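PDB 2G9Z: thiamine pyrophosphokinase, which transfers pyrophosphate from a nucleotide, typically ATP, to thiamine, making the cofactor thiamine pyrophosphate. Local coordinates for residues 64-69 with 75-80; 222-227 with 330-335. All coordinates share one frame; numbering follows the deposited sequence.

In the fold
Both contacts lay side chains against the long mixed sheet, and their centres are 19 Å apart. Interaction 1 is local: strand 64-68 and helix 77-81 open a beta-alpha-beta unit with strand 86-90. Interaction 2 spans about a hundred residues and brings helix 217-233 onto strand 331-336, which belongs to the antiparallel part of that sheet. The side chain of Ile68 lies about 13 Å from a bound magnesium ion and about 13 Å from the bound thiamine pyrophosphate analogue, so interaction 1 does not touch the metal or the ligand. Gln222, on the helix of interaction 2, packs on Asn154, which lines a ligand pocket. Nearest atoms of the two contacts are about 5 Å apart, without touching.

Interaction 1: 64-69 with 75-80; sequences NVLLIL and IDLISL
Strand 64-68 faces the first turn of helix 77-81, their backbones nearest at Leu66 and Leu80, whose CA atoms lie 7.8 Å apart, a gap that side chains fill without any hydrogen bond across it. Leu66 does most of the filling. With its CG anti to the backbone N (chi1 176°), it reaches out from the strand and forks between two helix leucines: CD1 meets CD1 of Leu80 at 3.6 Å, while CD2 meets CD1 of Leu77 at 3.9 Å. The side chains of Leu66 and Leu77 cross at about a right angle, methyl against methyl. Two residues further along the same strand face, Ile68 adds a looser touch, its CD1 4.4 Å from CD1 of Leu77. Branched aliphatic chains suit this buried place, since they exclude water and ask for no polar partner. The helix start is fixed by Asp76, the N-cap, whose OD1 accepts from Ser79 N at 3.2 Å with an N-H...O angle of 161°; the donor comes from above the carboxylate plane. A short acid suits a cap because it can reach the open amides of the first turn. In the beta-alpha-beta unit, helix 77-81 leads on to strand 86-90, which pairs with 64-68 and brings Ile87 against Leu66 and Ile68, while Val65 and Leu67 pack on helix 155-170.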
ATOM      1  N   ASN A  64     -15.861 -13.736 -15.221  1.00 29.27           N
ATOM      2  CA  ASN A  64     -14.763 -12.787 -15.095  1.00 26.31           C
ATOM      3  C   ASN A  64     -15.188 -11.350 -15.346  1.00 24.40           C
ATOM      4  O   ASN A  64     -15.824 -11.034 -16.354  1.00 22.28           O
ATOM      5  CB  ASN A  64     -13.639 -13.150 -16.067  1.00 26.61           C
ATOM      6  CG  ASN A  64     -12.949 -14.448 -15.705  1.00 28.12           C
ATOM      7  OD1 ASN A  64     -12.240 -15.034 -16.524  1.00 32.06           O
ATOM      8  ND2 ASN A  64     -13.143 -14.903 -14.472  1.00 21.36           N
ATOM      9  N   VAL A  65     -14.811 -10.483 -14.417  1.00 21.58           N
ATOM     10  CA  VAL A  65     -15.114  -9.067 -14.490  1.00 21.36           C
ATOM     11  C   VAL A  65     -13.803  -8.304 -14.399  1.00 20.87           C
ATOM     12  O   VAL A  65     -12.914  -8.688 -13.638  1.00 18.02           O
ATOM     13  CB  VAL A  65     -15.990  -8.620 -13.299  1.00 21.33           C
ATOM     14  CG1 VAL A  65     -16.263  -7.122 -13.388  1.00 21.06           C
ATOM     15  CG2 VAL A  65     -17.279  -9.414 -13.273  1.00 20.32           C
ATOM     16  N   LEU A  66     -13.689  -7.236 -15.180  1.00 19.47           N
ATOM     17  CA  LEU A  66     -12.507  -6.385 -15.156  1.00 17.75           C
ATOM     18  C   LEU A  66     -12.933  -5.021 -14.623  1.00 17.99           C
ATOM     19  O   LEU A  66     -13.815  -4.372 -15.190  1.00 19.58           O
ATOM     20  CB  LEU A  66     -11.916  -6.221 -16.560  1.00 18.19           C
ATOM     21  CG  LEU A  66     -10.718  -5.268 -16.675  1.00 18.31           C
ATOM     22  CD1 LEU A  66      -9.569  -5.789 -15.826  1.00 19.09           C
ATOM     23  CD2 LEU A  66     -10.281  -5.143 -18.127  1.00 16.86           C
ATOM     24  N   LEU A  67     -12.325  -4.598 -13.522  1.00 16.70           N
ATOM     25  CA  LEU A  67     -12.635  -3.307 -12.929  1.00 15.85           C
ATOM     26  C   LEU A  67     -11.406  -2.430 -13.115  1.00 17.62           C
ATOM     27  O   LEU A  67     -10.313  -2.779 -12.669  1.00 17.51           O
ATOM     28  CB  LEU A  67     -12.965  -3.467 -11.446  1.00 15.98           C
ATOM     29  CG  LEU A  67     -13.207  -2.188 -10.638  1.00 15.62           C
ATOM     30  CD1 LEU A  67     -14.206  -1.278 -11.352  1.00 14.43           C
ATOM     31  CD2 LEU A  67     -13.725  -2.572  -9.251  1.00 16.03           C
ATOM     32  N   ILE A  68     -11.587  -1.291 -13.775  1.00 18.04           N
ATOM     33  CA  ILE A  68     -10.477  -0.387 -14.052  1.00 19.50           C
ATOM     34  C   ILE A  68     -10.533   0.927 -13.295  1.00 20.20           C
ATOM     35  O   ILE A  68     -11.409   1.759 -13.534  1.00 21.50           O
ATOM     36  CB  ILE A  68     -10.403  -0.072 -15.562  1.00 20.36           C
ATOM     37  CG1 ILE A  68     -10.383  -1.381 -16.359  1.00 19.90           C
ATOM     38  CG2 ILE A  68      -9.160   0.778 -15.862  1.00 20.23           C
ATOM     39  CD1 ILE A  68     -10.558  -1.200 -17.849  1.00 19.70           C
ATOM     40  N   LEU A  69      -9.592   1.117 -12.378  1.00 21.16           N
ATOM     41  CA  LEU A  69      -9.541   2.354 -11.623  1.00 21.30           C
ATOM     42  C   LEU A  69      -8.619   3.360 -12.310  1.00 20.94           C
ATOM     43  O   LEU A  69      -8.040   3.071 -13.355  1.00 21.28           O
ATOM     44  CB  LEU A  69      -9.114   2.092 -10.176  1.00 21.65           C
ATOM     45  CG  LEU A  69     -10.315   1.830  -9.252  1.00 21.94           C
ATOM     46  CD1 LEU A  69     -11.130   0.646  -9.762  1.00 19.48           C
ATOM     47  CD2 LEU A  69      -9.823   1.571  -7.832  1.00 25.41           C
ATOM     48  N   ILE A  75      -0.343  -3.097 -17.960  1.00 36.39           N
ATOM     49  CA  ILE A  75      -0.439  -4.517 -18.280  1.00 34.93           C
ATOM     50  C   ILE A  75      -0.938  -4.752 -19.699  1.00 34.77           C
ATOM     51  O   ILE A  75      -1.232  -3.810 -20.438  1.00 34.04           O
ATOM     52  CB  ILE A  75      -1.416  -5.251 -17.339  1.00 35.25           C
ATOM     53  CG1 ILE A  75      -2.841  -4.747 -17.587  1.00 34.46           C
ATOM     54  CG2 ILE A  75      -1.012  -5.032 -15.892  1.00 35.35           C
ATOM     55  CD1 ILE A  75      -3.923  -5.678 -17.084  1.00 34.05           C
ATOM     56  N   ASP A  76      -1.036  -6.025 -20.066  1.00 35.04           N
ATOM     57  CA  ASP A  76      -1.530  -6.415 -21.377  1.00 35.37           C
ATOM     58  C   ASP A  76      -3.055  -6.398 -21.270  1.00 34.34           C
ATOM     59  O   ASP A  76      -3.698  -7.442 -21.138  1.00 34.38           O
ATOM     60  CB  ASP A  76      -1.042  -7.821 -21.728  1.00 37.06           C
ATOM     61  CG  ASP A  76      -1.492  -8.269 -23.105  1.00 40.35           C
ATOM     62  OD1 ASP A  76      -2.377  -7.611 -23.695  1.00 40.56           O
ATOM     63  OD2 ASP A  76      -0.963  -9.291 -23.594  1.00 42.06           O
ATOM     64  N   LEU A  77      -3.615  -5.195 -21.326  1.00 33.57           N
ATOM     65  CA  LEU A  77      -5.051  -4.977 -21.214  1.00 32.20           C
ATOM     66  C   LEU A  77      -5.911  -5.842 -22.123  1.00 32.44           C
ATOM     67  O   LEU A  77      -6.845  -6.499 -21.660  1.00 31.99           O
ATOM     68  CB  LEU A  77      -5.367  -3.503 -21.477  1.00 31.50           C
ATOM     69  CG  LEU A  77      -6.831  -3.087 -21.325  1.00 31.77           C
ATOM     70  CD1 LEU A  77      -7.290  -3.325 -19.887  1.00 30.62           C
ATOM     71  CD2 LEU A  77      -6.979  -1.624 -21.700  1.00 31.28           C
ATOM     72  N   ILE A  78      -5.601  -5.844 -23.416  1.00 33.32           N
ATOM     73  CA  ILE A  78      -6.381  -6.615 -24.380  1.00 33.06           C
ATOM     74  C   ILE A  78      -6.509  -8.099 -24.052  1.00 32.85           C
ATOM     75  O   ILE A  78      -7.585  -8.676 -24.206  1.00 32.29           O
ATOM     76  CB  ILE A  78      -5.815  -6.443 -25.814  1.00 35.47           C
ATOM     77  CG1 ILE A  78      -6.252  -5.088 -26.384  1.00 36.19           C
ATOM     78  CG2 ILE A  78      -6.328  -7.554 -26.728  1.00 35.80           C
ATOM     79  CD1 ILE A  78      -5.870  -3.894 -25.536  1.00 38.12           C
ATOM     80  N   SER A  79      -5.424  -8.719 -23.602  1.00 31.55           N
ATOM     81  CA  SER A  79      -5.466 -10.139 -23.266  1.00 31.34           C
ATOM     82  C   SER A  79      -6.435 -10.400 -22.113  1.00 29.12           C
ATOM     83  O   SER A  79      -7.204 -11.362 -22.140  1.00 27.31           O
ATOM     84  CB  SER A  79      -4.069 -10.637 -22.877  1.00 32.78           C
ATOM     85  OG  SER A  79      -3.141 -10.419 -23.925  1.00 38.24           O
ATOM     86  N   LEU A  80      -6.387  -9.537 -21.104  1.00 28.50           N
ATOM     87  CA  LEU A  80      -7.249  -9.671 -19.938  1.00 27.94           C
ATOM     88  C   LEU A  80      -8.697  -9.400 -20.339  1.00 27.30           C
ATOM     89  O   LEU A  80      -9.600 -10.175 -20.020  1.00 26.34           O
ATOM     90  CB  LEU A  80      -6.820  -8.677 -18.852  1.00 28.10           C
ATOM     91  CG  LEU A  80      -6.906  -9.135 -17.391  1.00 28.95           C
ATOM     92  CD1 LEU A  80      -6.710  -7.931 -16.483  1.00 26.49           C
ATOM     93  CD2 LEU A  80      -8.238  -9.793 -17.113  1.00 28.36           C
TER

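Interaction 2: 222-227 with 330-335; sequences QSINQL and DIVMNI
Val332 meets two side chains of helix 217-233 through a single methyl: its CG2 lies 3.9 Å from CD2 of Leu227 and 4.2 Å from CG2 of Ile224. Its side chain sets off toward the helix, and the valine torsion sets CG2 anti to the carbonyl carbon and CG1 anti to the backbone N (chi1 169°). Leu227 also starts out toward the strand, and its CG, anti to the backbone N (chi1 175°), carries the CD2 branch onto the valine. Ile224, one turn earlier, presents its short branch, CG2, rather than the longer CG1 arm. Both helix side chains run at a slant to Val332, and the contacts are methyl on methyl. The spacing suits the residue types: a compact beta-branched valine fits a strand, and Ile224 and Val332 together bridge the 8.3 Å between their CA atoms, each giving a methyl. All three residues are buried, and no hydrogen bond joins the segments. Just before the strand, Asp330 ties the two parts together by other means, for its OD2 bonds ND2 of Asn231, on the same helix, and its OD1 bonds the backbone N of Lys253. Strand 331-336 lies between strands 246-251 and 277-281, and Val332 touches Ile248 and Leu281 on them; Leu227 also rests on Val239 and Phe241 of strand 237-242. The second subunit closes on the helix, where its Phe217 packs on Ile224 and its Leu308 N and Gly309 O bond the amide of Asn225.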
ATOM      1  N   GLN A 222      -8.075   1.456   1.461  1.00 13.55           N
ATOM      2  CA  GLN A 222      -9.504   1.221   1.353  1.00 13.44           C
ATOM      3  C   GLN A 222      -9.765  -0.017   0.491  1.00 13.73           C
ATOM      4  O   GLN A 222     -10.650  -0.811   0.788  1.00 15.43           O
ATOM      5  CB  GLN A 222     -10.214   2.434   0.747  1.00 16.81           C
ATOM      6  CG  GLN A 222     -11.733   2.355   0.867  1.00 16.59           C
ATOM      7  CD  GLN A 222     -12.188   2.288   2.319  1.00 20.74           C
ATOM      8  OE1 GLN A 222     -12.196   3.295   3.035  1.00 21.80           O
ATOM      9  NE2 GLN A 222     -12.553   1.096   2.764  1.00 19.11           N
ATOM     10  N   SER A 223      -8.990  -0.185  -0.575  1.00 13.47           N
ATOM     11  CA  SER A 223      -9.166  -1.343  -1.453  1.00 15.31           C
ATOM     12  C   SER A 223      -8.932  -2.638  -0.685  1.00 13.85           C
ATOM     13  O   SER A 223      -9.685  -3.599  -0.818  1.00 15.89           O
ATOM     14  CB  SER A 223      -8.206  -1.267  -2.644  1.00 16.24           C
ATOM     15  OG  SER A 223      -8.510  -0.159  -3.474  1.00 16.50           O
ATOM     16  N   ILE A 224      -7.884  -2.660   0.125  1.00 14.95           N
ATOM     17  CA  ILE A 224      -7.573  -3.840   0.918  1.00 13.83           C
ATOM     18  C   ILE A 224      -8.709  -4.045   1.920  1.00 14.28           C
ATOM     19  O   ILE A 224      -9.176  -5.163   2.119  1.00 13.69           O
ATOM     20  CB  ILE A 224      -6.222  -3.669   1.663  1.00 15.50           C
ATOM     21  CG1 ILE A 224      -5.075  -3.613   0.643  1.00 14.98           C
ATOM     22  CG2 ILE A 224      -6.012  -4.813   2.664  1.00 15.22           C
ATOM     23  CD1 ILE A 224      -4.953  -4.849  -0.251  1.00 15.05           C
ATOM     24  N   ASN A 225      -9.167  -2.960   2.534  1.00 12.92           N
ATOM     25  CA  ASN A 225     -10.254  -3.055   3.496  1.00 14.68           C
ATOM     26  C   ASN A 225     -11.454  -3.743   2.840  1.00 16.05           C
ATOM     27  O   ASN A 225     -12.036  -4.669   3.403  1.00 15.89           O
ATOM     28  CB  ASN A 225     -10.640  -1.661   4.000  1.00 14.40           C
ATOM     29  CG  ASN A 225     -11.709  -1.704   5.077  1.00 16.06           C
ATOM     30  OD1 ASN A 225     -11.704  -2.582   5.936  1.00 18.64           O
ATOM     31  ND2 ASN A 225     -12.626  -0.740   5.044  1.00 14.21           N
ATOM     32  N   GLN A 226     -11.808  -3.292   1.639  1.00 15.59           N
ATOM     33  CA  GLN A 226     -12.924  -3.869   0.905  1.00 16.94           C
ATOM     34  C   GLN A 226     -12.675  -5.336   0.544  1.00 16.73           C
ATOM     35  O   GLN A 226     -13.605  -6.140   0.525  1.00 14.95           O
ATOM     36  CB  GLN A 226     -13.198  -3.052  -0.362  1.00 17.93           C
ATOM     37  CG  GLN A 226     -13.644  -1.624  -0.060  1.00 18.73           C
ATOM     38  CD  GLN A 226     -14.779  -1.579   0.954  1.00 21.14           C
ATOM     39  OE1 GLN A 226     -15.788  -2.263   0.799  1.00 23.26           O
ATOM     40  NE2 GLN A 226     -14.616  -0.773   1.997  1.00 21.41           N
ATOM     41  N   LEU A 227     -11.423  -5.675   0.252  1.00 15.88           N
ATOM     42  CA  LEU A 227     -11.068  -7.051  -0.081  1.00 16.27           C
ATOM     43  C   LEU A 227     -11.491  -7.968   1.067  1.00 16.91           C
ATOM     44  O   LEU A 227     -12.150  -8.989   0.848  1.00 18.35           O
ATOM     45  CB  LEU A 227      -9.555  -7.165  -0.312  1.00 16.44           C
ATOM     46  CG  LEU A 227      -8.985  -8.569  -0.558  1.00 16.12           C
ATOM     47  CD1 LEU A 227      -9.564  -9.159  -1.845  1.00 13.77           C
ATOM     48  CD2 LEU A 227      -7.461  -8.486  -0.640  1.00 15.66           C
ATOM     49  N   ASP A 330      -8.348 -15.049   7.540  1.00 18.66           N
ATOM     50  CA  ASP A 330      -8.058 -14.496   6.223  1.00 17.40           C
ATOM     51  C   ASP A 330      -6.807 -13.629   6.289  1.00 16.95           C
ATOM     52  O   ASP A 330      -6.571 -12.926   7.274  1.00 16.88           O
ATOM     53  CB  ASP A 330      -9.220 -13.638   5.705  1.00 18.56           C
ATOM     54  CG  ASP A 330     -10.470 -14.450   5.384  1.00 21.29           C
ATOM     55  OD1 ASP A 330     -10.398 -15.699   5.318  1.00 20.24           O
ATOM     56  OD2 ASP A 330     -11.534 -13.825   5.179  1.00 23.27           O
ATOM     57  N   ILE A 331      -6.002 -13.689   5.238  1.00 15.02           N
ATOM     58  CA  ILE A 331      -4.799 -12.881   5.179  1.00 13.09           C
ATOM     59  C   ILE A 331      -4.450 -12.611   3.726  1.00 12.21           C
ATOM     60  O   ILE A 331      -4.625 -13.466   2.854  1.00 11.64           O
ATOM     61  CB  ILE A 331      -3.608 -13.570   5.905  1.00 13.98           C
ATOM     62  CG1 ILE A 331      -2.393 -12.628   5.931  1.00 13.41           C
ATOM     63  CG2 ILE A 331      -3.267 -14.887   5.220  1.00 14.55           C
ATOM     64  CD1 ILE A 331      -1.215 -13.149   6.782  1.00 12.45           C
ATOM     65  N   VAL A 332      -3.970 -11.404   3.473  1.00 11.30           N
ATOM     66  CA  VAL A 332      -3.595 -10.983   2.135  1.00 13.28           C
ATOM     67  C   VAL A 332      -2.260 -11.565   1.685  1.00 13.66           C
ATOM     68  O   VAL A 332      -1.324 -11.673   2.471  1.00 13.91           O
ATOM     69  CB  VAL A 332      -3.473  -9.443   2.058  1.00 13.79           C
ATOM     70  CG1 VAL A 332      -2.833  -9.028   0.742  1.00 12.94           C
ATOM     71  CG2 VAL A 332      -4.846  -8.805   2.216  1.00 15.78           C
ATOM     72  N   MET A 333      -2.186 -11.934   0.412  1.00 14.25           N
ATOM     73  CA  MET A 333      -0.946 -12.427  -0.167  1.00 13.47           C
ATOM     74  C   MET A 333      -0.699 -11.719  -1.497  1.00 12.77           C
ATOM     75  O   MET A 333      -1.619 -11.523  -2.292  1.00 11.93           O
ATOM     76  CB  MET A 333      -0.988 -13.943  -0.409  1.00 14.98           C
ATOM     77  CG  MET A 333       0.239 -14.455  -1.171  1.00 15.77           C
ATOM     78  SD  MET A 333       0.428 -16.268  -1.170  1.00 16.72           S
ATOM     79  CE  MET A 333       2.184 -16.438  -0.903  1.00 18.35           C
ATOM     80  N   ASN A 334       0.543 -11.305  -1.713  1.00 12.64           N
ATOM     81  CA  ASN A 334       0.916 -10.674  -2.965  1.00 12.55           C
ATOM     82  C   ASN A 334       2.004 -11.540  -3.565  1.00 13.59           C
ATOM     83  O   ASN A 334       2.829 -12.099  -2.844  1.00 15.61           O
ATOM     84  CB  ASN A 334       1.458  -9.254  -2.753  1.00 12.26           C
ATOM     85  CG  ASN A 334       2.821  -9.235  -2.082  1.00 14.64           C
ATOM     86  OD1 ASN A 334       2.964  -9.639  -0.932  1.00 14.96           O
ATOM     87  ND2 ASN A 334       3.827  -8.753  -2.799  1.00 14.18           N
ATOM     88  N   ILE A 335       1.982 -11.675  -4.882  1.00 14.09           N
ATOM     89  CA  ILE A 335       2.995 -12.434  -5.591  1.00 13.27           C
ATOM     90  C   ILE A 335       3.501 -11.518  -6.685  1.00 15.62           C
ATOM     91  O   ILE A 335       2.713 -10.992  -7.470  1.00 14.12           O
ATOM     92  CB  ILE A 335       2.422 -13.710  -6.236  1.00 14.40           C
ATOM     93  CG1 ILE A 335       1.943 -14.680  -5.148  1.00 11.29           C
ATOM     94  CG2 ILE A 335       3.488 -14.370  -7.110  1.00 13.45           C
ATOM     95  CD1 ILE A 335       1.363 -15.981  -5.696  1.00 13.58           C
TER